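Local coordinates for protein cohesin (Archaeoglobus fulgidus, PDB 2XDH) that is the cohesin module of a longer non-cellulosomal archaeal protein; it binds magnesium and probably recognises dockerins, a carbohydrate-directed role being only tentative, at residues Lys2-Pro13 / Lys141-Val152; Gly15-Asn26 / Gly80-Val91. All coordinates share one frame; numbering follows the deposited sequence.

Contact 1: residues Lys2-Pro13 / Lys141-Val152; sequences KTTIIAGSAEAP and KVATINGTFRIV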
loop_
_atom_site.group_PDB
_atom_site.type_symbol
_atom_site.label_atom_id
_atom_site.label_comp_id
_atom_site.label_asym_id
_atom_site.label_seq_id
_atom_site.Cartn_x
_atom_site.Cartn_y
_atom_site.Cartn_z
ATOM N N LYS A 2 -2.165 1.076 -11.835
ATOM C CA LYS A 2 -3.157 2.137 -11.970
ATOM C C LYS A 2 -4.605 1.616 -11.842
ATOM O O LYS A 2 -4.987 0.662 -12.505
ATOM C CB LYS A 2 -2.959 2.842 -13.309
ATOM C CG LYS A 2 -4.027 3.866 -13.649
ATOM C CD LYS A 2 -4.143 4.928 -12.565
ATOM C CE LYS A 2 -4.977 6.107 -13.038
ATOM N NZ LYS A 2 -4.343 6.802 -14.189
ATOM N N THR A 3 -5.402 2.253 -10.995
ATOM C CA THR A 3 -6.783 1.823 -10.790
ATOM C C THR A 3 -7.581 2.118 -12.058
ATOM O O THR A 3 -7.529 3.220 -12.586
ATOM C CB THR A 3 -7.407 2.514 -9.561
ATOM O OG1 THR A 3 -6.586 2.237 -8.415
ATOM C CG2 THR A 3 -8.808 1.990 -9.288
ATOM N N THR A 4 -8.305 1.126 -12.557
ATOM C CA THR A 4 -9.055 1.322 -13.792
ATOM C C THR A 4 -10.456 0.819 -13.633
ATOM O O THR A 4 -10.658 -0.239 -13.062
ATOM C CB THR A 4 -8.380 0.542 -14.948
ATOM O OG1 THR A 4 -7.004 0.955 -15.046
ATOM C CG2 THR A 4 -9.098 0.798 -16.276
ATOM N N ILE A 5 -11.424 1.571 -14.149
ATOM C CA ILE A 5 -12.812 1.113 -14.132
ATOM C C ILE A 5 -13.206 0.796 -15.569
ATOM O O ILE A 5 -12.952 1.601 -16.463
ATOM C CB ILE A 5 -13.753 2.184 -13.573
ATOM C CG1 ILE A 5 -13.387 2.465 -12.106
ATOM C CG2 ILE A 5 -15.218 1.696 -13.645
ATOM C CD1 ILE A 5 -14.174 3.622 -11.483
ATOM N N ILE A 6 -13.809 -0.367 -15.782
ATOM C CA ILE A 6 -14.031 -0.886 -17.135
ATOM C C ILE A 6 -15.463 -1.351 -17.343
ATOM O O ILE A 6 -15.938 -2.222 -16.625
ATOM C CB ILE A 6 -13.146 -2.105 -17.378
ATOM C CG1 ILE A 6 -11.676 -1.736 -17.182
ATOM C CG2 ILE A 6 -13.407 -2.689 -18.775
ATOM C CD1 ILE A 6 -10.720 -2.900 -17.430
ATOM N N ALA A 7 -16.150 -0.773 -18.321
ATOM C CA ALA A 7 -17.476 -1.257 -18.681
ATOM C C ALA A 7 -17.320 -2.448 -19.630
ATOM O O ALA A 7 -16.527 -2.406 -20.568
ATOM C CB ALA A 7 -18.283 -0.148 -19.332
ATOM N N GLY A 8 -18.069 -3.516 -19.384
ATOM C CA GLY A 8 -17.964 -4.701 -20.210
ATOM C C GLY A 8 -18.533 -4.489 -21.603
ATOM O O GLY A 8 -19.272 -3.528 -21.853
ATOM N N SER A 9 -18.187 -5.390 -22.516
ATOM C CA SER A 9 -18.708 -5.340 -23.880
ATOM C C SER A 9 -19.590 -6.558 -24.139
ATOM O O SER A 9 -19.432 -7.588 -23.481
ATOM C CB SER A 9 -17.557 -5.291 -24.887
ATOM O OG SER A 9 -16.829 -4.081 -24.754
ATOM N N ALA A 10 -20.517 -6.443 -25.089
ATOM C CA ALA A 10 -21.457 -7.529 -25.327
ATOM C C ALA A 10 -22.085 -7.436 -26.695
ATOM O O ALA A 10 -22.020 -6.399 -27.364
ATOM C CB ALA A 10 -22.548 -7.557 -24.240
ATOM N N GLU A 11 -22.693 -8.539 -27.111
ATOM C CA GLU A 11 -23.443 -8.569 -28.349
ATOM C C GLU A 11 -24.601 -9.548 -28.184
ATOM O O GLU A 11 -24.455 -10.574 -27.526
ATOM C CB GLU A 11 -22.547 -9.008 -29.500
ATOM C CG GLU A 11 -21.981 -10.404 -29.330
ATOM C CD GLU A 11 -20.889 -10.712 -30.348
ATOM O OE1 GLU A 11 -19.863 -10.002 -30.346
ATOM O OE2 GLU A 11 -21.056 -11.654 -31.149
ATOM N N ALA A 12 -25.740 -9.226 -28.784
ATOM C CA ALA A 12 -26.937 -10.058 -28.669
ATOM C C ALA A 12 -27.994 -9.599 -29.663
ATOM O O ALA A 12 -27.930 -8.474 -30.154
ATOM C CB ALA A 12 -27.473 -9.994 -27.262
ATOM N N PRO A 13 -28.974 -10.473 -29.968
ATOM C CA PRO A 13 -30.026 -10.135 -30.932
ATOM C C PRO A 13 -31.120 -9.316 -30.272
ATOM O O PRO A 13 -31.171 -9.245 -29.045
ATOM C CB PRO A 13 -30.603 -11.505 -31.332
ATOM C CG PRO A 13 -29.784 -12.543 -30.585
ATOM C CD PRO A 13 -29.152 -11.830 -29.433
ATOM N N LYS A 141 -6.817 8.508 -8.400
ATOM C CA LYS A 141 -6.694 8.658 -9.845
ATOM C C LYS A 141 -7.128 7.352 -10.477
ATOM O O LYS A 141 -6.681 6.279 -10.068
ATOM C CB LYS A 141 -5.252 8.943 -10.247
ATOM C CG LYS A 141 -4.651 10.187 -9.599
ATOM C CD LYS A 141 -5.411 11.458 -9.965
ATOM C CE LYS A 141 -4.808 12.668 -9.236
ATOM N NZ LYS A 141 -4.993 12.519 -7.757
ATOM N N VAL A 142 -8.006 7.453 -11.462
ATOM C CA VAL A 142 -8.479 6.284 -12.164
ATOM C C VAL A 142 -8.396 6.503 -13.665
ATOM O O VAL A 142 -8.471 7.634 -14.163
ATOM C CB VAL A 142 -9.924 5.959 -11.793
ATOM C CG1 VAL A 142 -9.964 5.336 -10.411
ATOM C CG2 VAL A 142 -10.763 7.214 -11.852
ATOM N N ALA A 143 -8.214 5.406 -14.377
ATOM C CA ALA A 143 -8.361 5.422 -15.826
ATOM C C ALA A 143 -9.714 4.781 -16.099
ATOM O O ALA A 143 -10.216 4.032 -15.278
ATOM C CB ALA A 143 -7.244 4.625 -16.474
ATOM N N THR A 144 -10.326 5.080 -17.234
ATOM C CA THR A 144 -11.589 4.429 -17.555
ATOM C C THR A 144 -11.483 3.763 -18.918
ATOM O O THR A 144 -10.725 4.216 -19.786
ATOM C CB THR A 144 -12.749 5.430 -17.571
ATOM O OG1 THR A 144 -12.501 6.419 -18.567
ATOM C CG2 THR A 144 -12.858 6.116 -16.232
ATOM N N ILE A 145 -12.235 2.683 -19.087
ATOM C CA ILE A 145 -12.348 2.000 -20.371
ATOM C C ILE A 145 -13.820 1.732 -20.658
ATOM O O ILE A 145 -14.498 1.060 -19.884
ATOM C CB ILE A 145 -11.562 0.690 -20.372
ATOM C CG1 ILE A 145 -10.084 0.979 -20.078
ATOM C CG2 ILE A 145 -11.681 -0.027 -21.747
ATOM C CD1 ILE A 145 -9.205 -0.254 -20.183
ATOM N N ASN A 146 -14.311 2.271 -21.767
ATOM C CA ASN A 146 -15.718 2.136 -22.117
ATOM C C ASN A 146 -16.017 0.778 -22.749
ATOM O O ASN A 146 -15.113 0.077 -23.192
ATOM C CB ASN A 146 -16.129 3.284 -23.028
ATOM C CG ASN A 146 -16.007 4.620 -22.331
ATOM O OD1 ASN A 146 -16.170 4.696 -21.116
ATOM N ND2 ASN A 146 -15.722 5.674 -23.086
ATOM N N GLY A 147 -17.286 0.405 -22.767
ATOM C CA GLY A 147 -17.658 -0.888 -23.296
ATOM C C GLY A 147 -18.224 -0.675 -24.672
ATOM O O GLY A 147 -18.483 0.460 -25.063
ATOM N N THR A 148 -18.424 -1.762 -25.399
ATOM C CA THR A 148 -18.965 -1.671 -26.752
ATOM C C THR A 148 -20.093 -2.690 -26.880
ATOM O O THR A 148 -19.951 -3.839 -26.460
ATOM C CB THR A 148 -17.879 -1.985 -27.774
ATOM O OG1 THR A 148 -16.768 -1.102 -27.567
ATOM C CG2 THR A 148 -18.404 -1.833 -29.199
ATOM N N PHE A 149 -21.222 -2.276 -27.435
ATOM C CA PHE A 149 -22.313 -3.225 -27.629
ATOM C C PHE A 149 -22.763 -3.277 -29.077
ATOM O O PHE A 149 -22.901 -2.241 -29.720
ATOM C CB PHE A 149 -23.516 -2.891 -26.755
ATOM C CG PHE A 149 -24.750 -3.643 -27.160
ATOM C CD1 PHE A 149 -24.971 -4.922 -26.690
ATOM C CD2 PHE A 149 -25.644 -3.096 -28.064
ATOM C CE1 PHE A 149 -26.086 -5.637 -27.091
ATOM C CE2 PHE A 149 -26.759 -3.803 -28.467
ATOM C CZ PHE A 149 -26.979 -5.078 -27.977
ATOM N N ARG A 150 -22.996 -4.487 -29.580
ATOM C CA ARG A 150 -23.465 -4.679 -30.953
ATOM C C ARG A 150 -24.674 -5.611 -31.023
ATOM O O ARG A 150 -24.728 -6.626 -30.334
ATOM C CB ARG A 150 -22.356 -5.252 -31.849
ATOM C CG ARG A 150 -21.303 -4.254 -32.281
ATOM C CD ARG A 150 -20.768 -4.583 -33.671
ATOM N NE ARG A 150 -20.347 -5.978 -33.797
ATOM C CZ ARG A 150 -20.777 -6.806 -34.745
ATOM N NH1 ARG A 150 -21.641 -6.378 -35.655
ATOM N NH2 ARG A 150 -20.343 -8.062 -34.786
ATOM N N ILE A 151 -25.633 -5.283 -31.877
ATOM C CA ILE A 151 -26.712 -6.222 -32.144
ATOM C C ILE A 151 -26.210 -7.276 -33.120
ATOM O O ILE A 151 -25.636 -6.950 -34.157
ATOM C CB ILE A 151 -27.946 -5.528 -32.709
ATOM C CG1 ILE A 151 -28.418 -4.435 -31.753
ATOM C CG2 ILE A 151 -29.060 -6.536 -32.944
ATOM C CD1 ILE A 151 -29.635 -3.732 -32.247
ATOM N N VAL A 152 -26.445 -8.539 -32.782
ATOM C CA VAL A 152 -25.828 -9.667 -33.468
ATOM C C VAL A 152 -26.846 -10.813 -33.612
ATOM O O VAL A 152 -27.849 -10.838 -32.905
ATOM C CB VAL A 152 -24.581 -10.116 -32.663
ATOM C CG1 VAL A 152 -24.569 -11.611 -32.419
ATOM C CG2 VAL A 152 -23.300 -9.624 -33.333
HETATM O O HOH W 1 -4.823 4.738 -9.016
#
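Phe149 and Ala10 meet on the packed side of this parallel strand pair. With CG anti to the backbone nitrogen (chi1 167°), the phenyl group swings across toward residues 10-12, and its CD1 comes to 3.4 Å from Ala10 O. The ring meets that chain obliquely, near Glu11 CA and Ala12 N. Ile18 and Val91 pack on it too, so this part of the seam is built into the interior. Toward the other end, Thr3 CG2 lies near Val142 CG1 in the modelled conformer of that valine, a tentative contact since a second conformer exists, while Thr3 OG1 turns to the carbonyl of Asn26.

The outward side is looser. Ile6 and Ile145 lie side by side and point the same way, Ile6 CG1 being 4.0 Å from Ile145 CB, and Thr4 adds its CG2 methyl to the Ile145 branch. Further on, Glu11 lays its carboxylate against a valine, OE2 standing 3.7 Å from Val152 CG2. At the open end, a water bridges Thr3 N and Lys141 O.

The pairing brings the first and last strands of the jelly-roll cohesin sandwich alongside each other, a parallel closure in an otherwise largely antiparallel sheet. Four regular bonds join residues 3-7 to 143-145, and another four begin at Ala10 N. Between the two ladders the regular backbone bonding lapses at Gly8 and Ser9, although the chains stay close. There the serine side chain stands in for a backbone acceptor: OG, held beside its own backbone nitrogen (chi1 -66°), receives Thr148 N at 2.9 Å, with an N-H...O angle of 147°. Gly147 matters at this break, because a beta carbon would run into Gly8 O, a carbonyl that is buried with no hydrogen-bonding partner. Val152 N reaches Ala12 O at 3.0 Å from well above the carbonyl plane.

Contact 2: residues Gly15-Asn26 / Gly80-Val91; sequences GSDIQVPVKIEN and GDGSLFYVKFRV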
loop_
_atom_site.group_PDB
_atom_site.type_symbol
_atom_site.label_atom_id
_atom_site.label_comp_id
_atom_site.label_asym_id
_atom_site.label_seq_id
_atom_site.Cartn_x
_atom_site.Cartn_y
_atom_site.Cartn_z
ATOM N N GLY A 15 -34.538 -8.504 -28.625
ATOM C CA GLY A 15 -35.448 -9.298 -27.815
ATOM C C GLY A 15 -34.795 -10.076 -26.690
ATOM O O GLY A 15 -35.478 -10.647 -25.843
ATOM N N SER A 16 -33.469 -10.108 -26.664
ATOM C CA SER A 16 -32.794 -10.888 -25.640
ATOM C C SER A 16 -32.322 -9.993 -24.510
ATOM O O SER A 16 -32.179 -8.782 -24.679
ATOM C CB SER A 16 -31.616 -11.663 -26.231
ATOM O OG SER A 16 -30.557 -10.791 -26.583
ATOM N N ASP A 17 -32.096 -10.590 -23.349
ATOM C CA ASP A 17 -31.497 -9.864 -22.247
ATOM C C ASP A 17 -29.997 -10.127 -22.235
ATOM O O ASP A 17 -29.539 -11.210 -22.613
ATOM C CB ASP A 17 -32.120 -10.279 -20.919
ATOM C CG ASP A 17 -33.615 -10.067 -20.891
ATOM O OD1 ASP A 17 -34.310 -10.835 -20.197
ATOM O OD2 ASP A 17 -34.096 -9.135 -21.570
ATOM N N ILE A 18 -29.233 -9.120 -21.824
ATOM C CA ILE A 18 -27.800 -9.273 -21.627
ATOM C C ILE A 18 -27.423 -8.775 -20.244
ATOM O O ILE A 18 -28.112 -7.936 -19.662
ATOM C CB ILE A 18 -26.979 -8.466 -22.647
ATOM C CG1 ILE A 18 -27.266 -6.970 -22.499
ATOM C CG2 ILE A 18 -27.253 -8.938 -24.050
ATOM C CD1 ILE A 18 -26.364 -6.087 -23.330
ATOM N N GLN A 19 -26.319 -9.292 -19.725
ATOM C CA GLN A 19 -25.807 -8.869 -18.431
ATOM C C GLN A 19 -24.425 -8.269 -18.654
ATOM O O GLN A 19 -23.514 -8.964 -19.083
ATOM C CB GLN A 19 -25.733 -10.068 -17.485
ATOM C CG GLN A 19 -25.588 -9.717 -16.021
ATOM C CD GLN A 19 -26.903 -9.793 -15.269
ATOM O OE1 GLN A 19 -27.886 -10.349 -15.765
ATOM N NE2 GLN A 19 -26.927 -9.234 -14.063
ATOM N N VAL A 20 -24.283 -6.974 -18.395
ATOM C CA VAL A 20 -23.017 -6.269 -18.621
ATOM C C VAL A 20 -22.435 -5.803 -17.297
ATOM O O VAL A 20 -23.060 -5.021 -16.579
ATOM C CB VAL A 20 -23.217 -5.023 -19.488
ATOM C CG1 VAL A 20 -21.905 -4.280 -19.647
ATOM C CG2 VAL A 20 -23.816 -5.406 -20.860
ATOM N N PRO A 21 -21.242 -6.292 -16.960
ATOM C CA PRO A 21 -20.614 -5.845 -15.719
ATOM C C PRO A 21 -19.866 -4.542 -15.923
ATOM O O PRO A 21 -19.419 -4.245 -17.037
ATOM C CB PRO A 21 -19.601 -6.954 -15.436
ATOM C CG PRO A 21 -19.158 -7.391 -16.822
ATOM C CD PRO A 21 -20.427 -7.303 -17.669
ATOM N N VAL A 22 -19.731 -3.773 -14.845
ATOM C CA VAL A 22 -18.727 -2.719 -14.773
ATOM C C VAL A 22 -17.737 -3.155 -13.698
ATOM O O VAL A 22 -18.123 -3.426 -12.554
ATOM C CB VAL A 22 -19.363 -1.375 -14.424
ATOM C CG1 VAL A 22 -18.299 -0.331 -14.097
ATOM C CG2 VAL A 22 -20.269 -0.914 -15.580
ATOM N N LYS A 23 -16.466 -3.257 -14.070
ATOM C CA LYS A 23 -15.473 -3.867 -13.202
ATOM C C LYS A 23 -14.460 -2.832 -12.739
ATOM O O LYS A 23 -14.295 -1.784 -13.361
ATOM C CB LYS A 23 -14.700 -4.953 -13.950
ATOM C CG LYS A 23 -15.536 -6.048 -14.530
ATOM C CD LYS A 23 -14.730 -6.802 -15.580
ATOM C CE LYS A 23 -14.559 -5.960 -16.837
ATOM N NZ LYS A 23 -13.852 -6.714 -17.904
ATOM N N ILE A 24 -13.748 -3.157 -11.671
ATOM C CA ILE A 24 -12.599 -2.343 -11.278
ATOM C C ILE A 24 -11.347 -3.204 -11.308
ATOM O O ILE A 24 -11.391 -4.402 -11.014
ATOM C CB ILE A 24 -12.813 -1.678 -9.892
ATOM C CG1 ILE A 24 -11.761 -0.593 -9.636
ATOM C CG2 ILE A 24 -12.809 -2.725 -8.775
ATOM C CD1 ILE A 24 -12.190 0.426 -8.572
ATOM N N GLU A 25 -10.222 -2.601 -11.660
ATOM C CA GLU A 25 -8.974 -3.339 -11.663
ATOM C C GLU A 25 -7.929 -2.558 -10.872
ATOM O O GLU A 25 -7.823 -1.334 -11.010
ATOM C CB GLU A 25 -8.510 -3.576 -13.105
ATOM C CG GLU A 25 -9.558 -4.302 -13.961
ATOM C CD GLU A 25 -9.831 -5.727 -13.488
ATOM O OE1 GLU A 25 -8.854 -6.432 -13.166
ATOM O OE2 GLU A 25 -11.019 -6.141 -13.424
ATOM N N ASN A 26 -7.197 -3.270 -10.019
ATOM C CA ASN A 26 -6.179 -2.675 -9.162
ATOM C C ASN A 26 -6.713 -1.608 -8.217
ATOM O O ASN A 26 -6.084 -0.576 -8.007
ATOM C CB ASN A 26 -5.047 -2.127 -10.014
ATOM C CG ASN A 26 -4.465 -3.190 -10.925
ATOM O OD1 ASN A 26 -4.074 -4.264 -10.470
ATOM N ND2 ASN A 26 -4.459 -2.920 -12.217
ATOM N N GLY A 80 -8.284 -4.696 -5.201
ATOM C CA GLY A 80 -8.096 -5.763 -6.170
ATOM C C GLY A 80 -8.964 -5.618 -7.409
ATOM O O GLY A 80 -9.293 -4.506 -7.827
ATOM N N ASP A 81 -9.318 -6.749 -8.010
ATOM C CA ASP A 81 -10.069 -6.755 -9.256
ATOM C C ASP A 81 -11.414 -7.430 -9.007
ATOM O O ASP A 81 -11.490 -8.377 -8.238
ATOM C CB ASP A 81 -9.355 -7.577 -10.315
ATOM C CG ASP A 81 -7.923 -7.123 -10.574
ATOM O OD1 ASP A 81 -7.528 -6.012 -10.171
ATOM O OD2 ASP A 81 -7.190 -7.896 -11.215
ATOM N N GLY A 82 -12.456 -6.984 -9.697
ATOM C CA GLY A 82 -13.754 -7.626 -9.581
ATOM C C GLY A 82 -14.847 -6.729 -10.129
ATOM O O GLY A 82 -14.571 -5.626 -10.582
ATOM N N SER A 83 -16.089 -7.203 -10.107
ATOM C CA SER A 83 -17.195 -6.386 -10.577
ATOM C C SER A 83 -17.733 -5.472 -9.477
ATOM O O SER A 83 -17.849 -5.870 -8.312
ATOM C CB SER A 83 -18.311 -7.269 -11.144
ATOM O OG SER A 83 -18.631 -8.311 -10.242
ATOM N N LEU A 84 -18.050 -4.244 -9.871
ATOM C CA LEU A 84 -18.684 -3.255 -9.006
ATOM C C LEU A 84 -20.193 -3.391 -9.088
ATOM O O LEU A 84 -20.898 -3.229 -8.095
ATOM C CB LEU A 84 -18.285 -1.843 -9.440
ATOM C CG LEU A 84 -16.805 -1.513 -9.267
ATOM C CD1 LEU A 84 -16.523 -0.114 -9.802
ATOM C CD2 LEU A 84 -16.439 -1.625 -7.784
ATOM N N PHE A 85 -20.691 -3.667 -10.288
ATOM C CA PHE A 85 -22.120 -3.920 -10.468
ATOM C C PHE A 85 -22.348 -4.547 -11.830
ATOM O O PHE A 85 -21.441 -4.579 -12.656
ATOM C CB PHE A 85 -22.966 -2.653 -10.275
ATOM C CG PHE A 85 -22.632 -1.516 -11.236
ATOM C CD1 PHE A 85 -23.362 -1.342 -12.406
ATOM C CD2 PHE A 85 -21.624 -0.610 -10.941
ATOM C CE1 PHE A 85 -23.085 -0.298 -13.283
ATOM C CE2 PHE A 85 -21.331 0.445 -11.809
ATOM C CZ PHE A 85 -22.064 0.598 -12.987
ATOM N N TYR A 86 -23.548 -5.077 -12.039
ATOM C CA TYR A 86 -23.938 -5.688 -13.305
ATOM C C TYR A 86 -25.182 -4.941 -13.746
ATOM O O TYR A 86 -26.028 -4.601 -12.914
ATOM C CB TYR A 86 -24.288 -7.179 -13.106
ATOM C CG TYR A 86 -23.093 -8.109 -13.086
ATOM C CD1 TYR A 86 -22.639 -8.710 -14.262
ATOM C CD2 TYR A 86 -22.418 -8.399 -11.898
ATOM C CE1 TYR A 86 -21.543 -9.569 -14.262
ATOM C CE2 TYR A 86 -21.308 -9.256 -11.891
ATOM C CZ TYR A 86 -20.880 -9.833 -13.082
ATOM O OH TYR A 86 -19.790 -10.678 -13.107
ATOM N N VAL A 87 -25.296 -4.657 -15.035
ATOM C CA VAL A 87 -26.543 -4.108 -15.540
ATOM C C VAL A 87 -27.236 -5.148 -16.408
ATOM O O VAL A 87 -26.639 -5.716 -17.313
ATOM C CB VAL A 87 -26.343 -2.774 -16.313
ATOM C CG1 VAL A 87 -27.683 -2.221 -16.776
ATOM C CG2 VAL A 87 -25.647 -1.750 -15.424
ATOM N N LYS A 88 -28.496 -5.428 -16.103
ATOM C CA LYS A 88 -29.272 -6.309 -16.953
ATOM C C LYS A 88 -29.985 -5.435 -17.974
ATOM O O LYS A 88 -30.787 -4.567 -17.609
ATOM C CB LYS A 88 -30.278 -7.124 -16.134
ATOM C CG LYS A 88 -30.997 -8.187 -16.956
ATOM C CD LYS A 88 -31.942 -9.021 -16.102
ATOM C CE LYS A 88 -32.349 -10.293 -16.830
ATOM N NZ LYS A 88 -31.140 -11.057 -17.272
ATOM N N PHE A 89 -29.671 -5.648 -19.247
ATOM C CA PHE A 89 -30.276 -4.886 -20.328
ATOM C C PHE A 89 -31.171 -5.799 -21.138
ATOM O O PHE A 89 -30.988 -7.014 -21.156
ATOM C CB PHE A 89 -29.218 -4.357 -21.292
ATOM C CG PHE A 89 -28.412 -3.197 -20.770
ATOM C CD1 PHE A 89 -29.000 -1.957 -20.577
ATOM C CD2 PHE A 89 -27.046 -3.336 -20.537
ATOM C CE1 PHE A 89 -28.254 -0.883 -20.139
ATOM C CE2 PHE A 89 -26.296 -2.284 -20.096
ATOM C CZ PHE A 89 -26.889 -1.043 -19.892
ATOM N N ARG A 90 -32.131 -5.202 -21.826
ATOM C CA ARG A 90 -32.897 -5.919 -22.822
ATOM C C ARG A 90 -32.611 -5.241 -24.137
ATOM O O ARG A 90 -32.619 -4.013 -24.222
ATOM C CB ARG A 90 -34.387 -5.863 -22.514
ATOM C CG ARG A 90 -35.252 -6.226 -23.704
ATOM C CD ARG A 90 -36.376 -7.141 -23.291
ATOM N NE ARG A 90 -37.324 -7.348 -24.379
ATOM C CZ ARG A 90 -38.498 -7.950 -24.236
ATOM N NH1 ARG A 90 -38.866 -8.403 -23.044
ATOM N NH2 ARG A 90 -39.301 -8.097 -25.282
ATOM N N VAL A 91 -32.330 -6.037 -25.158
ATOM C CA VAL A 91 -32.026 -5.489 -26.471
ATOM C C VAL A 91 -33.327 -5.203 -27.213
ATOM O O VAL A 91 -34.041 -6.121 -27.614
ATOM C CB VAL A 91 -31.150 -6.459 -27.287
ATOM C CG1 VAL A 91 -30.754 -5.839 -28.624
ATOM C CG2 VAL A 91 -29.929 -6.871 -26.483
HETATM O O HOH W 2 -4.760 -7.006 -11.535
#
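The Phe85 ring carries Val22 over one face, with CB 3.9 Å from the ring centroid in a CH-pi contact, and Val87 CG2 at its edge. Phe89 is turned differently: Val87 CG1 lies over one face, Val20 CG2 meets the edge 3.8 Å from CD2, and Ile18 CD1 approaches obliquely. On the other side of the sheet, Pro21 CB sits over a face of Tyr86, 3.9 Å from its centroid. Gln19 crosses that tyrosine at about a right angle, its amide plane 55° from the ring, and brings NE2 to 3.5 Å from Tyr86 CB.

These strands form an antiparallel ladder of the cohesin beta-sandwich, Val20, Val22, Phe85 and Phe89 facing the core. A classic beta bulge interrupts it: Leu84 and Phe85 both face Val22, whose carbonyl takes Leu84 N at 2.8 Å and Phe85 N in a weak bond. Past the bulge, Asp81 OD1 accepts Asn26 N at 2.8 Å, and a water joins Asp81 OD2 to Asn26 OD1. The modelled Glu25 conformer brings OE1 close to the Asp81 carboxylate, a doubtful approach since a second conformer exists.

Overall arrangement
Contacts 1 and 2 belong to one curled mixed sheet, their centres about 9 Å apart. Strands 3-12 and 17-38 follow each other in the chain and pair antiparallel over Thr3-Gly8, where the order across the sheet is 142-151, 3-12, 17-38, 82-91. Thr4 O with Glu25 N and Gly8 N with Pro21 O are probable hydrogen bonds there. Beyond the break, the 10-12/147-151 half packs by side chains instead, Ala12 and Phe149 resting on Ile18 and Val91. Along the chain, both segments of contact 2 fall between those of contact 1. The longer-range pairing thus unites the beginning of the cohesin module with its last strand, while the shorter one ties the second strand to mid-chain.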